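Local coordinates for putative acyl-[acyl-carrier-protein]--UDP-N-acetylglucosamine O-acyltransferase (Bacteroides fragilis, PDB 4R36), which probably transfers an acyl chain from acyl carrier protein to the sugar of UDP-N-acetylglucosamine, an early step in making lipid A, at residues Ala155-Asp161 and Met172-Val178; Ala118-Val124 and Val136-Ile142; Asn230-Ile235 and Lys248-Val253; Asp193-Tyr197 and Tyr261-Ile266. All blocks are in the same frame, centred on the assembly; numbering follows the deposited sequence.

Contact 1 of 4, residues Ala155-Asp161 and Met172-Val178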
# COMPACT_ATOMS: atom_id res chain seq x y z
N ALA A 155 13.24 -1.62 -1.60
CA ALA A 155 14.03 -0.72 -0.80
C ALA A 155 15.38 -0.40 -1.53
O ALA A 155 15.63 -0.80 -2.67
CB ALA A 155 14.25 -1.30 0.60
N GLY A 156 16.21 0.39 -0.86
CA GLY A 156 17.43 0.89 -1.44
C GLY A 156 18.36 -0.20 -1.94
O GLY A 156 18.52 -1.22 -1.25
N GLU A 157 18.91 0.01 -3.12
CA GLU A 157 19.99 -0.81 -3.64
C GLU A 157 19.65 -2.30 -3.78
O GLU A 157 20.54 -3.15 -3.72
CB GLU A 157 21.29 -0.64 -2.78
CG GLU A 157 21.83 0.78 -2.74
CD GLU A 157 23.02 1.04 -1.84
OE1 GLU A 157 24.14 0.63 -2.22
OE2 GLU A 157 22.82 1.71 -0.78
N ILE A 158 18.40 -2.62 -4.02
CA ILE A 158 18.02 -3.97 -4.34
C ILE A 158 18.33 -4.30 -5.79
O ILE A 158 18.67 -3.42 -6.61
CB ILE A 158 16.52 -4.24 -4.06
CG1 ILE A 158 15.59 -3.37 -4.90
CG2 ILE A 158 16.25 -4.06 -2.57
CD1 ILE A 158 15.23 -3.85 -6.31
N ILE A 159 18.31 -5.59 -6.09
CA ILE A 159 18.49 -6.08 -7.41
C ILE A 159 17.43 -7.12 -7.74
O ILE A 159 17.22 -8.09 -7.00
CB ILE A 159 19.88 -6.70 -7.62
CG1 ILE A 159 20.97 -5.63 -7.40
CG2 ILE A 159 20.00 -7.38 -9.03
CD1 ILE A 159 22.36 -6.29 -7.40
N ILE A 160 16.77 -6.95 -8.88
CA ILE A 160 15.82 -7.94 -9.37
C ILE A 160 16.35 -8.40 -10.74
O ILE A 160 16.55 -7.59 -11.65
CB ILE A 160 14.38 -7.43 -9.56
CG1 ILE A 160 13.80 -6.61 -8.42
CG2 ILE A 160 13.43 -8.52 -10.10
CD1 ILE A 160 13.59 -7.26 -7.15
N ASP A 161 16.57 -9.70 -10.84
CA ASP A 161 17.05 -10.33 -12.09
C ASP A 161 15.90 -10.47 -13.09
O ASP A 161 14.73 -10.32 -12.75
CB ASP A 161 17.68 -11.70 -11.83
CG ASP A 161 18.97 -11.65 -11.03
OD1 ASP A 161 19.39 -10.60 -10.46
OD2 ASP A 161 19.59 -12.75 -10.85
N MET A 172 10.56 -5.91 0.22
CA MET A 172 11.88 -6.38 -0.16
C MET A 172 12.84 -5.45 0.54
O MET A 172 12.89 -4.26 0.22
CB MET A 172 12.05 -6.23 -1.69
CG MET A 172 13.43 -6.51 -2.12
SD MET A 172 13.61 -6.89 -3.84
CE MET A 172 15.26 -7.59 -3.84
N HIS A 173 13.52 -5.98 1.53
CA HIS A 173 14.46 -5.24 2.29
C HIS A 173 15.69 -4.72 1.50
O HIS A 173 16.13 -5.33 0.52
CB HIS A 173 14.97 -6.19 3.35
CG HIS A 173 15.55 -5.51 4.53
ND1 HIS A 173 16.89 -5.34 4.71
CD2 HIS A 173 14.95 -4.99 5.63
CE1 HIS A 173 17.12 -4.72 5.85
NE2 HIS A 173 15.95 -4.50 6.43
N GLN A 174 16.32 -3.64 1.99
CA GLN A 174 17.50 -3.06 1.29
C GLN A 174 18.58 -4.06 1.03
O GLN A 174 18.83 -4.98 1.83
CB GLN A 174 18.09 -1.79 2.01
CG GLN A 174 18.35 -2.02 3.46
CD GLN A 174 18.94 -0.80 4.12
OE1 GLN A 174 18.96 0.29 3.54
NE2 GLN A 174 19.45 -0.98 5.35
N PHE A 175 19.23 -3.89 -0.11
CA PHE A 175 20.38 -4.69 -0.50
C PHE A 175 20.03 -6.16 -0.87
O PHE A 175 20.95 -6.99 -1.03
CB PHE A 175 21.51 -4.73 0.57
CG PHE A 175 21.95 -3.38 1.07
CD1 PHE A 175 22.66 -2.53 0.24
CD2 PHE A 175 21.68 -2.98 2.36
CE1 PHE A 175 23.09 -1.26 0.68
CE2 PHE A 175 22.08 -1.70 2.82
CZ PHE A 175 22.80 -0.85 1.98
N CYS A 176 18.77 -6.53 -0.88
CA CYS A 176 18.42 -7.91 -1.29
C CYS A 176 18.41 -8.10 -2.78
O CYS A 176 18.31 -7.14 -3.56
CB CYS A 176 17.07 -8.31 -0.70
SG CYS A 176 17.28 -8.49 1.11
N ARG A 177 18.50 -9.36 -3.20
CA ARG A 177 18.46 -9.72 -4.58
C ARG A 177 17.48 -10.86 -4.81
O ARG A 177 17.40 -11.81 -4.00
CB ARG A 177 19.89 -10.16 -5.05
CG ARG A 177 19.88 -10.51 -6.50
CD ARG A 177 21.30 -10.70 -7.02
NE ARG A 177 21.35 -11.17 -8.39
CZ ARG A 177 22.40 -11.74 -8.95
NH1 ARG A 177 23.57 -11.88 -8.25
NH2 ARG A 177 22.27 -12.18 -10.20
N VAL A 178 16.70 -10.74 -5.89
CA VAL A 178 15.76 -11.74 -6.36
C VAL A 178 16.23 -12.30 -7.71
O VAL A 178 16.44 -11.57 -8.71
CB VAL A 178 14.34 -11.13 -6.53
CG1 VAL A 178 13.35 -12.11 -7.13
CG2 VAL A 178 13.83 -10.60 -5.19
O HOH W 1 16.45 1.37 1.86
O HOH W 2 20.19 1.28 0.68
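The guanidinium of R177 meets the D161 carboxylate at its edge, side-on, the two planes 52° apart. R177 NE lies 2.9 Å from D161 OD1 and uses that oxygen's syn lone pair; R177 NH2 reaches D161 OD2 at 2.8 Å, tilted from both planes, in a two-pronged salt bridge. CG of R177 stands anti to the backbone N (chi1 -178°) and the chain runs extended to NE, carrying the group past I159 to D161. I159 CG2 lies obliquely to the guanidinium. The F175 ring has E157 beside it, pointing the same way, with OE2 3.3 Å from F175 CE1. A water joins E157 OE2 to Q174 OE1, a UDP-GlcNAc-binding residue.

On the inner face, M172 SD lies 3.3 Å from I160 CD1 and its CE packs on I158 CB. Backbone hydrogen bonds between parallel strands join successive coils of the left-handed beta-helix (V178 N to I159 O, 2.9 Å), and type II turns A155-I158 and H173-C176 stack at the corner. Strand 141-142 continues the sheet beyond I159 and I160, F190 of strand 189-190 packs on M172 and V178, and helix 257-267 brings F265 against R177 and Y261 OH to D161 OD2.

Contact 2 of 4, residues Ala118-Val124 and Val136-Ile142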
# COMPACT_ATOMS: atom_id res chain seq x y z
N ALA A 118 25.69 6.43 -3.18
CA ALA A 118 25.99 4.98 -3.07
C ALA A 118 26.14 4.27 -4.41
O ALA A 118 26.80 3.24 -4.46
CB ALA A 118 24.87 4.26 -2.24
N LYS A 119 25.45 4.75 -5.43
CA LYS A 119 25.54 4.27 -6.78
C LYS A 119 25.35 5.43 -7.76
O LYS A 119 26.23 5.73 -8.55
CB LYS A 119 24.52 3.14 -7.08
CG LYS A 119 24.71 2.56 -8.48
CD LYS A 119 23.75 1.43 -8.83
CE LYS A 119 23.93 1.03 -10.27
NZ LYS A 119 23.06 -0.11 -10.70
N GLY A 120 24.20 6.08 -7.73
CA GLY A 120 23.96 7.27 -8.52
C GLY A 120 22.89 7.18 -9.54
O GLY A 120 22.52 8.19 -10.14
N ARG A 121 22.38 5.96 -9.75
CA ARG A 121 21.43 5.67 -10.82
C ARG A 121 20.45 4.60 -10.28
O ARG A 121 20.89 3.56 -9.82
CB ARG A 121 22.14 5.08 -12.04
CG ARG A 121 23.22 6.02 -12.62
CD ARG A 121 24.01 5.33 -13.70
NE ARG A 121 23.22 5.04 -14.89
CZ ARG A 121 23.64 4.29 -15.88
NH1 ARG A 121 24.84 3.78 -15.87
NH2 ARG A 121 22.87 4.04 -16.94
N THR A 122 19.17 4.94 -10.27
CA THR A 122 18.07 3.96 -10.06
C THR A 122 17.73 3.52 -11.48
O THR A 122 17.47 4.33 -12.35
CB THR A 122 16.88 4.62 -9.37
OG1 THR A 122 17.35 5.27 -8.19
CG2 THR A 122 15.81 3.57 -9.05
N ILE A 123 17.75 2.22 -11.73
CA ILE A 123 17.58 1.68 -13.08
C ILE A 123 16.56 0.58 -13.16
O ILE A 123 16.67 -0.44 -12.45
CB ILE A 123 18.90 1.11 -13.61
CG1 ILE A 123 20.00 2.22 -13.64
CG2 ILE A 123 18.72 0.44 -14.98
CD1 ILE A 123 21.39 1.71 -13.94
N VAL A 124 15.59 0.78 -14.05
CA VAL A 124 14.62 -0.23 -14.49
C VAL A 124 14.90 -0.52 -15.97
O VAL A 124 15.15 0.40 -16.74
CB VAL A 124 13.22 0.30 -14.35
CG1 VAL A 124 12.17 -0.66 -14.91
CG2 VAL A 124 12.85 0.57 -12.90
N VAL A 136 10.03 2.09 -6.20
CA VAL A 136 11.43 1.71 -6.50
C VAL A 136 12.39 2.73 -5.88
O VAL A 136 12.38 3.89 -6.27
CB VAL A 136 11.66 1.66 -8.01
CG1 VAL A 136 13.06 1.16 -8.33
CG2 VAL A 136 10.66 0.76 -8.71
N ALA A 137 13.13 2.28 -4.85
CA ALA A 137 13.91 3.16 -4.05
C ALA A 137 15.20 3.49 -4.75
O ALA A 137 15.58 2.86 -5.74
CB ALA A 137 14.18 2.57 -2.70
N HIS A 138 15.84 4.53 -4.21
CA HIS A 138 17.17 4.95 -4.69
C HIS A 138 18.14 3.80 -4.95
O HIS A 138 18.27 2.87 -4.15
CB HIS A 138 17.78 5.88 -3.67
CG HIS A 138 18.12 5.22 -2.37
ND1 HIS A 138 19.37 4.72 -2.10
CD2 HIS A 138 17.40 5.11 -1.22
CE1 HIS A 138 19.40 4.25 -0.86
NE2 HIS A 138 18.22 4.48 -0.30
N ASP A 139 18.79 3.85 -6.11
CA ASP A 139 19.90 2.90 -6.49
C ASP A 139 19.45 1.46 -6.73
O ASP A 139 20.29 0.58 -6.96
CB ASP A 139 21.08 2.93 -5.54
CG ASP A 139 21.51 4.37 -5.20
OD1 ASP A 139 21.88 5.08 -6.13
OD2 ASP A 139 21.41 4.80 -4.04
N ALA A 140 18.12 1.21 -6.70
CA ALA A 140 17.61 -0.08 -7.02
C ALA A 140 17.83 -0.41 -8.48
O ALA A 140 18.03 0.48 -9.33
CB ALA A 140 16.13 -0.13 -6.71
N LEU A 141 17.89 -1.69 -8.77
CA LEU A 141 18.09 -2.22 -10.10
C LEU A 141 17.01 -3.28 -10.39
O LEU A 141 16.98 -4.29 -9.69
CB LEU A 141 19.46 -2.88 -10.24
CG LEU A 141 19.67 -3.56 -11.62
CD1 LEU A 141 19.68 -2.59 -12.77
CD2 LEU A 141 20.97 -4.40 -11.61
N ILE A 142 16.19 -3.04 -11.40
CA ILE A 142 15.26 -4.02 -11.95
C ILE A 142 15.73 -4.37 -13.33
O ILE A 142 16.06 -3.47 -14.12
CB ILE A 142 13.82 -3.49 -11.97
CG1 ILE A 142 13.39 -3.16 -10.53
CG2 ILE A 142 12.87 -4.47 -12.59
CD1 ILE A 142 11.95 -2.66 -10.42
O HOH W 3 20.49 0.87 -10.43
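D139 and T122 tie two successive coils of the left-handed parallel beta-helix together at a corner, where H138 belongs to the UDP-GlcNAc site. The tight part is polar. D139 OD1 accepts the backbone N of G120 at 3.0 Å in a nearly straight bond (174°), while OD2 takes ND1 of H138 at 2.8 Å, the donor lying in the imidazole plane; both donors come from the anti side, well out of the carboxylate plane. T116 OG1 also bonds to OD2, so several donors fix the carboxylate, which helps hold the rotation of the H138 ring. The backbone N-H of D139 goes to T122 OG1, which is also bonded to N113 O. With CG2 anti to the backbone N, T122 turns this methyl inward, to 3.7 Å from V136 CG1.

Along the strands, I123 N bonds to A140 O and I123 O receives I142 N at 2.8 Å, a parallel register in which V124 and I142 lie side by side on the inner face. The outer face, with I123 and L141 alongside each other, is the more open to solvent. R121 leaves its strand away from 136-142, and its NE forms a salt bridge with E99. K119, its chain fully extended on the solvent side, touches D139 OD1 with its CB, and its NZ donates to a water, 2.8 Å away, that lies close to both R121 O and A140 O.

Contact 3 of 4, residues Asn230-Ile235 and Lys248-Val253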
# COMPACT_ATOMS: atom_id res chain seq x y z
N ASN A 230 15.35 -31.04 -8.63
CA ASN A 230 16.35 -31.81 -7.94
C ASN A 230 17.46 -31.01 -7.31
O ASN A 230 17.85 -31.31 -6.18
CB ASN A 230 16.91 -32.90 -8.85
CG ASN A 230 15.89 -34.03 -9.05
OD1 ASN A 230 15.02 -34.24 -8.19
ND2 ASN A 230 15.93 -34.70 -10.19
N ALA A 231 17.91 -29.94 -7.97
CA ALA A 231 18.90 -29.08 -7.31
C ALA A 231 18.33 -28.49 -5.99
O ALA A 231 19.00 -28.48 -4.96
CB ALA A 231 19.35 -27.98 -8.24
N TYR A 232 17.08 -28.03 -6.03
CA TYR A 232 16.50 -27.47 -4.81
C TYR A 232 16.11 -28.44 -3.74
O TYR A 232 16.12 -28.09 -2.56
CB TYR A 232 15.37 -26.50 -5.15
CG TYR A 232 15.90 -25.18 -5.64
CD1 TYR A 232 16.58 -24.34 -4.80
CD2 TYR A 232 15.71 -24.77 -6.97
CE1 TYR A 232 17.15 -23.14 -5.27
CE2 TYR A 232 16.19 -23.55 -7.44
CZ TYR A 232 16.90 -22.72 -6.57
OH TYR A 232 17.41 -21.50 -6.94
N ARG A 233 15.82 -29.67 -4.10
CA ARG A 233 15.75 -30.77 -3.10
C ARG A 233 17.04 -30.97 -2.40
O ARG A 233 17.07 -31.14 -1.21
CB ARG A 233 15.29 -32.12 -3.69
CG ARG A 233 13.88 -32.13 -4.15
CD ARG A 233 13.42 -33.46 -4.80
NE ARG A 233 12.12 -33.18 -5.42
CZ ARG A 233 11.79 -33.27 -6.71
NH1 ARG A 233 12.64 -33.71 -7.63
NH2 ARG A 233 10.55 -32.94 -7.08
N ILE A 234 18.15 -30.94 -3.13
CA ILE A 234 19.44 -31.01 -2.52
C ILE A 234 19.69 -29.80 -1.63
O ILE A 234 20.21 -29.94 -0.56
CB ILE A 234 20.57 -31.14 -3.57
CG1 ILE A 234 20.50 -32.53 -4.21
CG2 ILE A 234 21.94 -30.92 -2.93
CD1 ILE A 234 21.24 -32.61 -5.54
N ILE A 235 19.37 -28.61 -2.12
CA ILE A 235 19.70 -27.41 -1.39
C ILE A 235 18.87 -27.24 -0.11
O ILE A 235 19.39 -26.89 0.92
CB ILE A 235 19.59 -26.15 -2.33
CG1 ILE A 235 20.74 -26.17 -3.32
CG2 ILE A 235 19.66 -24.84 -1.53
CD1 ILE A 235 20.49 -25.39 -4.58
N LYS A 248 27.24 -31.07 -4.06
CA LYS A 248 26.48 -32.17 -4.53
C LYS A 248 25.64 -31.86 -5.78
O LYS A 248 25.52 -32.70 -6.74
CB LYS A 248 25.56 -32.66 -3.43
CG LYS A 248 24.83 -33.97 -3.75
CD LYS A 248 24.08 -34.48 -2.54
CE LYS A 248 23.77 -35.95 -2.71
NZ LYS A 248 22.50 -36.27 -2.05
N VAL A 249 25.06 -30.65 -5.83
CA VAL A 249 24.38 -30.22 -7.04
C VAL A 249 25.32 -30.27 -8.25
O VAL A 249 24.94 -30.77 -9.32
CB VAL A 249 23.83 -28.76 -6.91
CG1 VAL A 249 23.36 -28.28 -8.29
CG2 VAL A 249 22.68 -28.69 -5.91
N GLU A 250 26.52 -29.73 -8.08
CA GLU A 250 27.50 -29.75 -9.16
C GLU A 250 27.89 -31.18 -9.57
O GLU A 250 28.14 -31.42 -10.73
CB GLU A 250 28.74 -28.96 -8.80
CG GLU A 250 28.46 -27.47 -8.81
CD GLU A 250 29.60 -26.55 -8.42
OE1 GLU A 250 30.35 -26.81 -7.47
OE2 GLU A 250 29.75 -25.46 -9.06
N ALA A 251 27.91 -32.10 -8.64
CA ALA A 251 28.30 -33.50 -8.90
C ALA A 251 27.19 -34.34 -9.45
O ALA A 251 27.44 -35.22 -10.20
CB ALA A 251 28.82 -34.16 -7.62
N GLU A 252 25.94 -34.06 -9.10
CA GLU A 252 24.87 -35.01 -9.32
C GLU A 252 23.75 -34.53 -10.21
O GLU A 252 23.02 -35.37 -10.67
CB GLU A 252 24.23 -35.44 -7.99
CG GLU A 252 25.26 -36.01 -7.06
CD GLU A 252 24.68 -36.89 -5.97
OE1 GLU A 252 23.47 -37.16 -5.94
OE2 GLU A 252 25.47 -37.27 -5.12
N VAL A 253 23.62 -33.23 -10.46
CA VAL A 253 22.51 -32.73 -11.29
C VAL A 253 23.05 -32.43 -12.67
O VAL A 253 24.04 -31.75 -12.76
CB VAL A 253 21.89 -31.47 -10.72
CG1 VAL A 253 20.74 -30.99 -11.62
CG2 VAL A 253 21.42 -31.73 -9.29
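I234 and V249 cross at an angle at the centre, I234 CG2 lying 3.8 Å from V249 CG2. CG2 of I234, anti to the backbone N, also meets the base of K248 at CB, whereas CG1, beside the backbone N (chi1 -70°), carries CD1 toward V253, whose CG2 lies 3.9 Å away; the two side chains lie alongside, running opposite ways. V249 CG2 is the shared contact point: besides I234 it touches the backbone O of A231 at 3.8 Å and I235 CG1 at 4.1 Å, while its other methyl, CG1, rests 4.0 Å from A231 CB. The small A231 lets the backbones come close there, with V249 and V253 lying over it.

No hydrogen bond crosses, so the contact is held by aliphatic surfaces alone. L240, from the link between the helices, touches both I234 and K248, and I259 of helix 257-267 packs on V249. The two segments run roughly antiparallel, their short axes at 144° and 9.8 Å apart. V253 is the first residue past the C-terminal end of helix 242-252 to leave helical angles. This is an antiparallel helical hairpin in the C-terminal helical domain characteristic of LpxA, away from the UDP-GlcNAc site.

Contact 4 of 4, residues Asp193-Tyr197 and Tyr261-Ile266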
# COMPACT_ATOMS: atom_id res chain seq x y z
N ASP A 193 18.35 -13.12 0.22
CA ASP A 193 18.20 -13.26 -1.20
C ASP A 193 17.25 -14.44 -1.56
O ASP A 193 17.15 -15.48 -0.84
CB ASP A 193 19.58 -13.46 -1.83
CG ASP A 193 20.51 -12.27 -1.64
OD1 ASP A 193 20.08 -11.10 -1.53
OD2 ASP A 193 21.75 -12.50 -1.52
N ILE A 194 16.59 -14.32 -2.71
CA ILE A 194 15.72 -15.37 -3.23
C ILE A 194 16.30 -15.98 -4.48
O ILE A 194 16.40 -15.32 -5.50
CB ILE A 194 14.32 -14.85 -3.50
CG1 ILE A 194 13.77 -14.21 -2.20
CG2 ILE A 194 13.40 -15.95 -3.96
CD1 ILE A 194 12.38 -13.72 -2.36
N PRO A 195 16.67 -17.26 -4.40
CA PRO A 195 17.42 -17.84 -5.53
C PRO A 195 16.49 -18.14 -6.71
O PRO A 195 15.26 -18.25 -6.54
CB PRO A 195 18.05 -19.12 -4.91
CG PRO A 195 17.05 -19.50 -3.88
CD PRO A 195 16.55 -18.20 -3.30
N PRO A 196 17.07 -18.34 -7.91
CA PRO A 196 16.25 -18.38 -9.14
C PRO A 196 15.32 -19.55 -9.27
O PRO A 196 15.60 -20.60 -8.67
CB PRO A 196 17.27 -18.38 -10.25
CG PRO A 196 18.53 -18.75 -9.62
CD PRO A 196 18.50 -18.29 -8.20
N TYR A 197 14.20 -19.37 -9.96
CA TYR A 197 13.25 -20.41 -10.32
C TYR A 197 12.27 -20.87 -9.20
O TYR A 197 11.47 -21.74 -9.44
CB TYR A 197 13.98 -21.67 -10.87
CG TYR A 197 14.95 -21.36 -11.95
CD1 TYR A 197 14.52 -20.89 -13.17
CD2 TYR A 197 16.30 -21.63 -11.77
CE1 TYR A 197 15.42 -20.59 -14.18
CE2 TYR A 197 17.22 -21.29 -12.76
CZ TYR A 197 16.76 -20.83 -13.98
OH TYR A 197 17.64 -20.46 -14.92
N TYR A 261 23.38 -21.22 -12.89
CA TYR A 261 22.86 -19.98 -12.36
C TYR A 261 22.41 -20.18 -10.91
O TYR A 261 22.71 -19.36 -10.05
CB TYR A 261 21.72 -19.53 -13.24
CG TYR A 261 20.95 -18.30 -12.84
CD1 TYR A 261 21.56 -17.20 -12.16
CD2 TYR A 261 19.66 -18.15 -13.30
CE1 TYR A 261 20.84 -16.03 -11.92
CE2 TYR A 261 18.95 -16.97 -13.09
CZ TYR A 261 19.55 -15.92 -12.41
OH TYR A 261 18.74 -14.84 -12.19
N ILE A 262 21.72 -21.27 -10.62
CA ILE A 262 21.33 -21.56 -9.23
C ILE A 262 22.55 -21.58 -8.33
O ILE A 262 22.62 -20.91 -7.27
CB ILE A 262 20.61 -22.90 -9.15
CG1 ILE A 262 19.27 -22.84 -9.84
CG2 ILE A 262 20.43 -23.39 -7.73
CD1 ILE A 262 18.68 -24.22 -10.08
N VAL A 263 23.56 -22.33 -8.76
CA VAL A 263 24.78 -22.48 -7.95
C VAL A 263 25.54 -21.17 -7.74
O VAL A 263 25.90 -20.79 -6.64
CB VAL A 263 25.68 -23.61 -8.51
CG1 VAL A 263 27.03 -23.60 -7.84
CG2 VAL A 263 24.97 -24.95 -8.37
N ASP A 264 25.79 -20.46 -8.81
CA ASP A 264 26.51 -19.22 -8.73
C ASP A 264 25.75 -18.20 -7.86
O ASP A 264 26.38 -17.49 -7.06
CB ASP A 264 26.62 -18.62 -10.14
CG ASP A 264 27.69 -17.53 -10.20
OD1 ASP A 264 28.89 -17.84 -10.23
OD2 ASP A 264 27.34 -16.35 -10.13
N PHE A 265 24.44 -18.08 -8.10
CA PHE A 265 23.63 -17.17 -7.35
C PHE A 265 23.77 -17.41 -5.82
O PHE A 265 24.07 -16.51 -5.07
CB PHE A 265 22.15 -17.28 -7.74
CG PHE A 265 21.28 -16.24 -7.06
CD1 PHE A 265 20.89 -16.38 -5.75
CD2 PHE A 265 20.79 -15.16 -7.76
CE1 PHE A 265 20.06 -15.45 -5.12
CE2 PHE A 265 19.96 -14.22 -7.15
CZ PHE A 265 19.56 -14.37 -5.84
N ILE A 266 23.63 -18.68 -5.40
CA ILE A 266 23.69 -18.99 -3.98
C ILE A 266 25.11 -18.84 -3.44
O ILE A 266 25.33 -18.26 -2.36
CB ILE A 266 23.14 -20.37 -3.70
CG1 ILE A 266 21.65 -20.39 -4.14
CG2 ILE A 266 23.35 -20.80 -2.26
CD1 ILE A 266 21.04 -21.76 -4.26
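P195 and P196 run in polyproline II conformation alongside helix segment 261-266, P196 CA coming within 6.0 Å of I262 CA, before Y197 turns the chain with positive phi (79°). No hydrogen bond crosses; the hold is proline on aromatic. P196 fits into the corner between two rings. Its CG stands over the centre of the Y261 ring, 3.8 Å from the centroid and only 9° off the normal, a CH-pi contact; its CD sits over one face of F265, 3.6 Å from F265 CG and displaced toward the rim. Both aromatic residues have CG anti to the backbone N, which swings the rings off the helix on the same side, one turn apart.

F265 reaches further along the loop, its CE1 3.6 Å from P195 CA and its CZ 3.3 Å from the backbone O of I194, with D193 CB also against the ring. Y197 is turned almost at right angles to Y261 and meets it obliquely, its OH at the edge of the Y261 ring, 3.5 Å from CD2. I262 CG1 touches the edge of the Y197 ring, 3.7 Å from Y197 CD2, and I266 CG1 packs on P195 CB.

The polar ends point elsewhere: besides D161, Y261 OH bonds to G180 N, and D193 bonds to S269 and to the backbone of R177 and R271. The contact thus joins helix 257-267 to the loop between strands 189-190 and 198-201, at the end of the beta-helix, with Y232 of helix 222-237 against P195 and I262, and L246 of helix 242-252 on I266.

Contacts 2 and 1 follow each other along the beta-helix, centres 10 Å apart, sharing a sheet through the neighbouring strands 141-142 and 159-160; I160 N lies 2.8 Å from L141 O. They also share the UDP-GlcNAc site: H138 of contact 2 and Q174 of contact 1 have side chains about 6 Å apart, each about 6 Å from that of K90. Contact 4 passes from coils to helices: Y261 OH is 2.6 Å from D161 OD2 of contact 1, and P196 O is 2.7 Å from Y232 OH of contact 3. Contact 3 is the remotest, its centre about 34 Å from that of contact 2.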